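Local coordinates for protein citryl-spermidine/3,4-dihydroxybenzoyl-citryl-spermidine:spermidine ligase (Bacillus anthracis, PDB 3TO3) that catalyses the ATP-dependent condensation of spermidine with N(8)-citryl-spermidine or its 3,4-dihydroxybenzoyl derivative in the biosynthesis of the siderophore petrobactin, at residues E465-F470 against E502-M507; L428-G433 against D555-I560. All coordinates share one frame; numbering follows the deposited sequence.

Contact 1 (E465-F470 against E502-M507)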
loop_
_atom_site.group_PDB
_atom_site.type_symbol
_atom_site.label_atom_id
_atom_site.label_comp_id
_atom_site.label_asym_id
_atom_site.label_seq_id
_atom_site.Cartn_x
_atom_site.Cartn_y
_atom_site.Cartn_z
ATOM N N GLU B 465 -29.570 12.645 -2.413
ATOM C CA GLU B 465 -29.718 13.869 -3.173
ATOM C C GLU B 465 -31.137 14.426 -2.989
ATOM O O GLU B 465 -32.079 13.681 -2.721
ATOM C CB GLU B 465 -29.423 13.613 -4.651
ATOM C CG GLU B 465 -27.974 13.232 -4.897
ATOM C CD GLU B 465 -27.596 13.126 -6.379
ATOM O OE1 GLU B 465 -28.461 13.289 -7.261
ATOM O OE2 GLU B 465 -26.408 12.879 -6.659
ATOM N N PHE B 466 -31.295 15.733 -3.144
ATOM C CA PHE B 466 -32.622 16.332 -3.132
ATOM C C PHE B 466 -32.723 17.540 -4.062
ATOM O O PHE B 466 -31.720 18.174 -4.387
ATOM C CB PHE B 466 -33.064 16.698 -1.707
ATOM C CG PHE B 466 -32.335 17.858 -1.117
ATOM C CD1 PHE B 466 -32.715 19.161 -1.424
ATOM C CD2 PHE B 466 -31.284 17.655 -0.231
ATOM C CE1 PHE B 466 -32.053 20.238 -0.863
ATOM C CE2 PHE B 466 -30.605 18.729 0.327
ATOM C CZ PHE B 466 -30.995 20.024 0.014
ATOM N N TYR B 467 -33.941 17.816 -4.514
ATOM C CA TYR B 467 -34.191 18.919 -5.410
ATOM C C TYR B 467 -35.063 19.908 -4.655
ATOM O O TYR B 467 -36.238 19.654 -4.415
ATOM C CB TYR B 467 -34.876 18.436 -6.697
ATOM C CG TYR B 467 -35.072 19.549 -7.713
ATOM C CD1 TYR B 467 -33.994 20.304 -8.160
ATOM C CD2 TYR B 467 -36.342 19.863 -8.211
ATOM C CE1 TYR B 467 -34.171 21.330 -9.066
ATOM C CE2 TYR B 467 -36.529 20.898 -9.132
ATOM C CZ TYR B 467 -35.441 21.622 -9.557
ATOM O OH TYR B 467 -35.612 22.660 -10.464
ATOM N N ARG B 468 -34.476 21.043 -4.300
ATOM C CA ARG B 468 -35.075 21.986 -3.357
ATOM C C ARG B 468 -36.484 22.445 -3.742
ATOM O O ARG B 468 -37.371 22.494 -2.899
ATOM C CB ARG B 468 -34.141 23.194 -3.158
ATOM C CG ARG B 468 -34.605 24.204 -2.121
ATOM C CD ARG B 468 -33.531 25.263 -1.862
ATOM N NE ARG B 468 -32.417 24.690 -1.110
ATOM C CZ ARG B 468 -32.243 24.839 0.199
ATOM N NH1 ARG B 468 -33.103 25.571 0.902
ATOM N NH2 ARG B 468 -31.204 24.267 0.800
ATOM N N PRO B 469 -36.697 22.788 -5.019
ATOM C CA PRO B 469 -38.051 23.196 -5.413
ATOM C C PRO B 469 -39.125 22.132 -5.167
ATOM O O PRO B 469 -40.287 22.510 -5.099
ATOM C CB PRO B 469 -37.909 23.469 -6.913
ATOM C CG PRO B 469 -36.475 23.889 -7.066
ATOM C CD PRO B 469 -35.726 22.986 -6.109
ATOM N N PHE B 470 -38.769 20.852 -5.033
ATOM C CA PHE B 470 -39.786 19.836 -4.772
ATOM C C PHE B 470 -40.139 19.605 -3.287
ATOM O O PHE B 470 -41.086 18.878 -2.979
ATOM C CB PHE B 470 -39.391 18.488 -5.398
ATOM C CG PHE B 470 -39.786 18.339 -6.849
ATOM C CD1 PHE B 470 -39.995 19.463 -7.653
ATOM C CD2 PHE B 470 -39.968 17.079 -7.398
ATOM C CE1 PHE B 470 -40.373 19.326 -8.969
ATOM C CE2 PHE B 470 -40.355 16.932 -8.713
ATOM C CZ PHE B 470 -40.560 18.052 -9.504
ATOM N N GLU B 502 -33.170 16.681 -13.226
ATOM C CA GLU B 502 -32.756 15.386 -13.784
ATOM C C GLU B 502 -32.050 14.513 -12.762
ATOM O O GLU B 502 -31.999 13.287 -12.912
ATOM C CB GLU B 502 -31.877 15.542 -15.028
ATOM C CG GLU B 502 -32.625 16.011 -16.281
ATOM C CD GLU B 502 -32.875 17.524 -16.303
ATOM O OE1 GLU B 502 -32.369 18.244 -15.410
ATOM O OE2 GLU B 502 -33.575 17.993 -17.226
ATOM N N CYS B 503 -31.512 15.141 -11.711
ATOM C CA CYS B 503 -30.901 14.398 -10.603
ATOM C C CYS B 503 -31.884 13.340 -10.136
ATOM O O CYS B 503 -31.519 12.200 -9.864
ATOM C CB CYS B 503 -30.518 15.333 -9.423
ATOM S SG CYS B 503 -31.703 15.507 -7.969
ATOM N N LEU B 504 -33.149 13.725 -10.050
ATOM C CA LEU B 504 -34.182 12.813 -9.512
ATOM C C LEU B 504 -34.502 11.661 -10.470
ATOM O O LEU B 504 -34.582 10.484 -10.085
ATOM C CB LEU B 504 -35.465 13.560 -9.122
ATOM C CG LEU B 504 -35.403 14.764 -8.168
ATOM C CD1 LEU B 504 -36.786 15.393 -8.046
ATOM C CD2 LEU B 504 -34.891 14.361 -6.793
ATOM N N GLN B 505 -34.683 11.995 -11.733
ATOM C CA GLN B 505 -34.911 10.967 -12.720
ATOM C C GLN B 505 -33.721 10.010 -12.738
ATOM O O GLN B 505 -33.890 8.802 -12.717
ATOM C CB GLN B 505 -35.121 11.596 -14.078
ATOM C CG GLN B 505 -35.193 10.630 -15.218
ATOM C CD GLN B 505 -34.636 11.276 -16.456
ATOM O OE1 GLN B 505 -33.535 11.818 -16.424
ATOM N NE2 GLN B 505 -35.406 11.278 -17.534
ATOM N N GLU B 506 -32.508 10.533 -12.752
ATOM C CA GLU B 506 -31.377 9.623 -12.800
ATOM C C GLU B 506 -31.264 8.705 -11.576
ATOM O O GLU B 506 -30.906 7.542 -11.723
ATOM C CB GLU B 506 -30.089 10.369 -13.080
ATOM C CG GLU B 506 -30.085 11.025 -14.455
ATOM C CD GLU B 506 -29.112 12.210 -14.533
ATOM O OE1 GLU B 506 -28.489 12.562 -13.494
ATOM O OE2 GLU B 506 -28.977 12.786 -15.633
HETATM N N MSE B 507 -31.591 9.188 -10.379
HETATM C CA MSE B 507 -31.512 8.321 -9.205
HETATM C C MSE B 507 -32.507 7.160 -9.293
HETATM O O MSE B 507 -32.240 6.042 -8.826
HETATM C CB MSE B 507 -31.720 9.091 -7.903
HETATM C CG MSE B 507 -31.356 8.284 -6.644
HETATM SE SE MSE B 507 -29.408 8.083 -6.409
HETATM C CE MSE B 507 -29.053 9.819 -5.548
#

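Contact 2 (L428-G433 against D555-I560)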
loop_
_atom_site.group_PDB
_atom_site.type_symbol
_atom_site.label_atom_id
_atom_site.label_comp_id
_atom_site.label_asym_id
_atom_site.label_seq_id
_atom_site.Cartn_x
_atom_site.Cartn_y
_atom_site.Cartn_z
ATOM N N LEU B 428 -41.237 8.953 -2.501
ATOM C CA LEU B 428 -40.342 9.902 -1.844
ATOM C C LEU B 428 -39.786 10.913 -2.839
ATOM O O LEU B 428 -39.719 12.109 -2.555
ATOM C CB LEU B 428 -39.167 9.157 -1.200
ATOM C CG LEU B 428 -39.397 8.660 0.218
ATOM C CD1 LEU B 428 -38.229 7.843 0.724
ATOM C CD2 LEU B 428 -39.647 9.868 1.130
ATOM N N VAL B 429 -39.365 10.429 -4.004
ATOM C CA VAL B 429 -38.834 11.304 -5.036
ATOM C C VAL B 429 -39.888 12.299 -5.522
ATOM O O VAL B 429 -39.646 13.507 -5.557
ATOM C CB VAL B 429 -38.296 10.502 -6.244
ATOM C CG1 VAL B 429 -38.187 11.392 -7.484
ATOM C CG2 VAL B 429 -36.957 9.864 -5.890
ATOM N N VAL B 430 -41.066 11.796 -5.872
ATOM C CA VAL B 430 -42.080 12.640 -6.534
ATOM C C VAL B 430 -42.859 13.553 -5.583
ATOM O O VAL B 430 -43.142 14.731 -5.874
ATOM C CB VAL B 430 -43.053 11.768 -7.333
ATOM C CG1 VAL B 430 -44.083 12.625 -8.051
ATOM C CG2 VAL B 430 -42.280 10.820 -8.311
ATOM N N GLU B 431 -43.241 13.011 -4.440
ATOM C CA GLU B 431 -44.014 13.814 -3.502
ATOM C C GLU B 431 -43.079 14.718 -2.729
ATOM O O GLU B 431 -43.445 15.825 -2.403
ATOM C CB GLU B 431 -44.823 12.931 -2.539
ATOM C CG GLU B 431 -45.392 13.675 -1.331
ATOM C CD GLU B 431 -46.900 13.922 -1.430
ATOM O OE1 GLU B 431 -47.685 13.006 -1.064
ATOM O OE2 GLU B 431 -47.295 15.026 -1.867
ATOM N N HIS B 432 -41.921 14.190 -2.331
ATOM C CA HIS B 432 -40.989 14.964 -1.521
ATOM C C HIS B 432 -39.748 15.606 -2.154
ATOM O O HIS B 432 -39.059 16.372 -1.483
ATOM C CB HIS B 432 -40.612 14.133 -0.296
ATOM C CG HIS B 432 -41.802 13.741 0.513
ATOM N ND1 HIS B 432 -42.473 14.639 1.311
ATOM C CD2 HIS B 432 -42.481 12.575 0.599
ATOM C CE1 HIS B 432 -43.507 14.039 1.871
ATOM N NE2 HIS B 432 -43.534 12.786 1.457
ATOM N N GLY B 433 -39.490 15.331 -3.433
ATOM C CA GLY B 433 -38.215 15.688 -4.053
ATOM C C GLY B 433 -36.941 15.169 -3.380
ATOM O O GLY B 433 -35.897 15.811 -3.414
ATOM N N ASP B 555 -48.479 16.377 -12.414
ATOM C CA ASP B 555 -47.594 17.222 -13.212
ATOM C C ASP B 555 -46.163 17.094 -12.728
ATOM O O ASP B 555 -45.224 17.285 -13.489
ATOM C CB ASP B 555 -48.063 18.675 -13.214
ATOM C CG ASP B 555 -49.240 18.912 -14.171
ATOM O OD1 ASP B 555 -49.352 18.164 -15.173
ATOM O OD2 ASP B 555 -50.048 19.849 -13.936
ATOM N N ARG B 556 -46.014 16.761 -11.453
ATOM C CA ARG B 556 -44.709 16.523 -10.853
ATOM C C ARG B 556 -44.156 15.223 -11.395
ATOM O O ARG B 556 -42.983 15.144 -11.752
ATOM C CB ARG B 556 -44.849 16.376 -9.346
ATOM C CG ARG B 556 -44.032 17.334 -8.501
ATOM C CD ARG B 556 -44.796 17.556 -7.210
ATOM N NE ARG B 556 -44.256 18.609 -6.369
ATOM C CZ ARG B 556 -43.355 18.402 -5.424
ATOM N NH1 ARG B 556 -42.888 17.183 -5.219
ATOM N NH2 ARG B 556 -42.923 19.416 -4.694
ATOM N N PHE B 557 -45.015 14.204 -11.422
ATOM C CA PHE B 557 -44.662 12.898 -11.933
ATOM C C PHE B 557 -44.273 12.987 -13.408
ATOM O O PHE B 557 -43.278 12.406 -13.836
ATOM C CB PHE B 557 -45.803 11.890 -11.711
ATOM C CG PHE B 557 -45.557 10.528 -12.350
ATOM C CD1 PHE B 557 -46.320 10.104 -13.438
ATOM C CD2 PHE B 557 -44.560 9.680 -11.865
ATOM C CE1 PHE B 557 -46.099 8.859 -14.031
ATOM C CE2 PHE B 557 -44.329 8.429 -12.462
ATOM C CZ PHE B 557 -45.098 8.023 -13.542
ATOM N N GLU B 558 -45.036 13.743 -14.177
ATOM C CA GLU B 558 -44.699 13.901 -15.569
ATOM C C GLU B 558 -43.345 14.560 -15.745
ATOM O O GLU B 558 -42.538 14.089 -16.546
ATOM C CB GLU B 558 -45.776 14.684 -16.308
ATOM C CG GLU B 558 -46.730 13.784 -17.060
ATOM C CD GLU B 558 -48.114 14.399 -17.241
ATOM O OE1 GLU B 558 -48.216 15.655 -17.296
ATOM O OE2 GLU B 558 -49.102 13.618 -17.317
ATOM N N SER B 559 -43.080 15.630 -14.999
ATOM C CA SER B 559 -41.854 16.411 -15.216
ATOM C C SER B 559 -40.560 15.631 -14.928
ATOM O O SER B 559 -39.483 15.957 -15.428
ATOM C CB SER B 559 -41.885 17.703 -14.397
ATOM O OG SER B 559 -41.589 17.438 -13.039
ATOM N N ILE B 560 -40.685 14.595 -14.119
ATOM C CA ILE B 560 -39.582 13.715 -13.770
ATOM C C ILE B 560 -39.191 12.790 -14.955
ATOM O O ILE B 560 -38.046 12.349 -15.058
ATOM C CB ILE B 560 -39.990 12.899 -12.515
ATOM C CG1 ILE B 560 -39.864 13.763 -11.279
ATOM C CG2 ILE B 560 -39.181 11.618 -12.325
ATOM C CD1 ILE B 560 -39.919 12.947 -10.036
#

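Contact 1 (E465-F470 against E502-M507)
Glu465 meets the helix through the whole length of its side chain. The methyl CE of Met507, a selenomethionine, lies 3.6 Å from Glu465 CG and 3.7 Å from Glu465 CD. In Met507, chi3 (83°) swings CE toward Glu465. Glu465 is extended beyond CG (chi2 -173°), and its OE1 comes within 3.6 Å of Cys503 CB. This meeting is van der Waals packing. Glu506 carries a like charge nearby but is paired with Arg500. Phe466 points its CB away from the helix, and its ring packs edge-to-face with Trp327. Strand 465-467 is the middle strand of a small mixed sheet, between strands 434-435 and 497-498. The start of helix 502-528 packs against strand 465-467, with the two short axes 8.2 Å apart at closest approach. The magnesium ion and ATP are each about 12 Å from the Met507 side chain. At Tyr467 the contact is made by CB, 3.8 Å from Leu504 CD1, while the ring leads away from the helix and Pro469 CD sits over the centre of one face. A 3-10 turn follows and brings Phe470 back to the helix. Phe470 CD2 lies 3.7 Å from the same Leu504 CD1.

Contact 2 (L428-G433 against D555-I560)
Val430 is the main bump of helix 410-432 here, and its two methyls fit different places on helix 554-560. CG1 is anti to the backbone N (chi1 -178°) and presses on the backbone of Phe557, 3.8 Å from its N. The same methyl also touches Arg556 CB and Phe557 CB, at 4.0 and 4.1 Å from Val430 CG1. CG2 lies near the plane of the Phe557 ring, at its edge, and meets Ile560 CD1 at 3.6 Å. Ile560 supplies the bump from the other helix. Its CD1 rests over the notch between Val429 CG1 and Val430 CG2, and Val429 CG1 lies 3.5 Å from this Ile560 CD1. The short helical segments cross at 126°, with their axes 9.3 Å apart at closest approach. This is helix-helix packing within the FhuF-like region, away from the ATP site. Helices 532-547 and 502-528 extend the apolar cluster: Phe547 packs on Val430 and stacks with Phe557, and Leu504 touches Val429.

Arg556 reaches past Val430 to the C-terminal end of helix 410-432. Its chain is extended from CG to NE, and NH1 donates a hydrogen bond to Val430 O at 2.6 Å. The oxygen lies in the guanidinium plane, but the bond is bent, with an N-H...O angle of 141°. Glu431 O is 3.2 Å from the same Arg556 NH1. Gly433, with positive phi, takes the chain out of the helix just beyond. The positive guanidinium thus sits beside carbonyls at a helix C-terminus, where it would be expected to interact favourably with the helix dipole.

From the N terminus, helix 410-432 comes first, and Gly433 follows its last turn. The chain then runs through strand 465-467 and its 3-10 turn to helix 502-528, where contact 1 closes a short loop of 31 residues. It goes on to helix 554-560, which packs back on the end of helix 410-432 in contact 2 and closes a loop of 121 residues. Contact 1 therefore lies wholly within the longer loop. The two centres are 9 Å apart. Two probable hydrogen bonds join them: Tyr467 N to Gly433 O at 3.0 Å, between strand and helix exit, and Arg556 NH2 to Phe470 O at 2.6 Å.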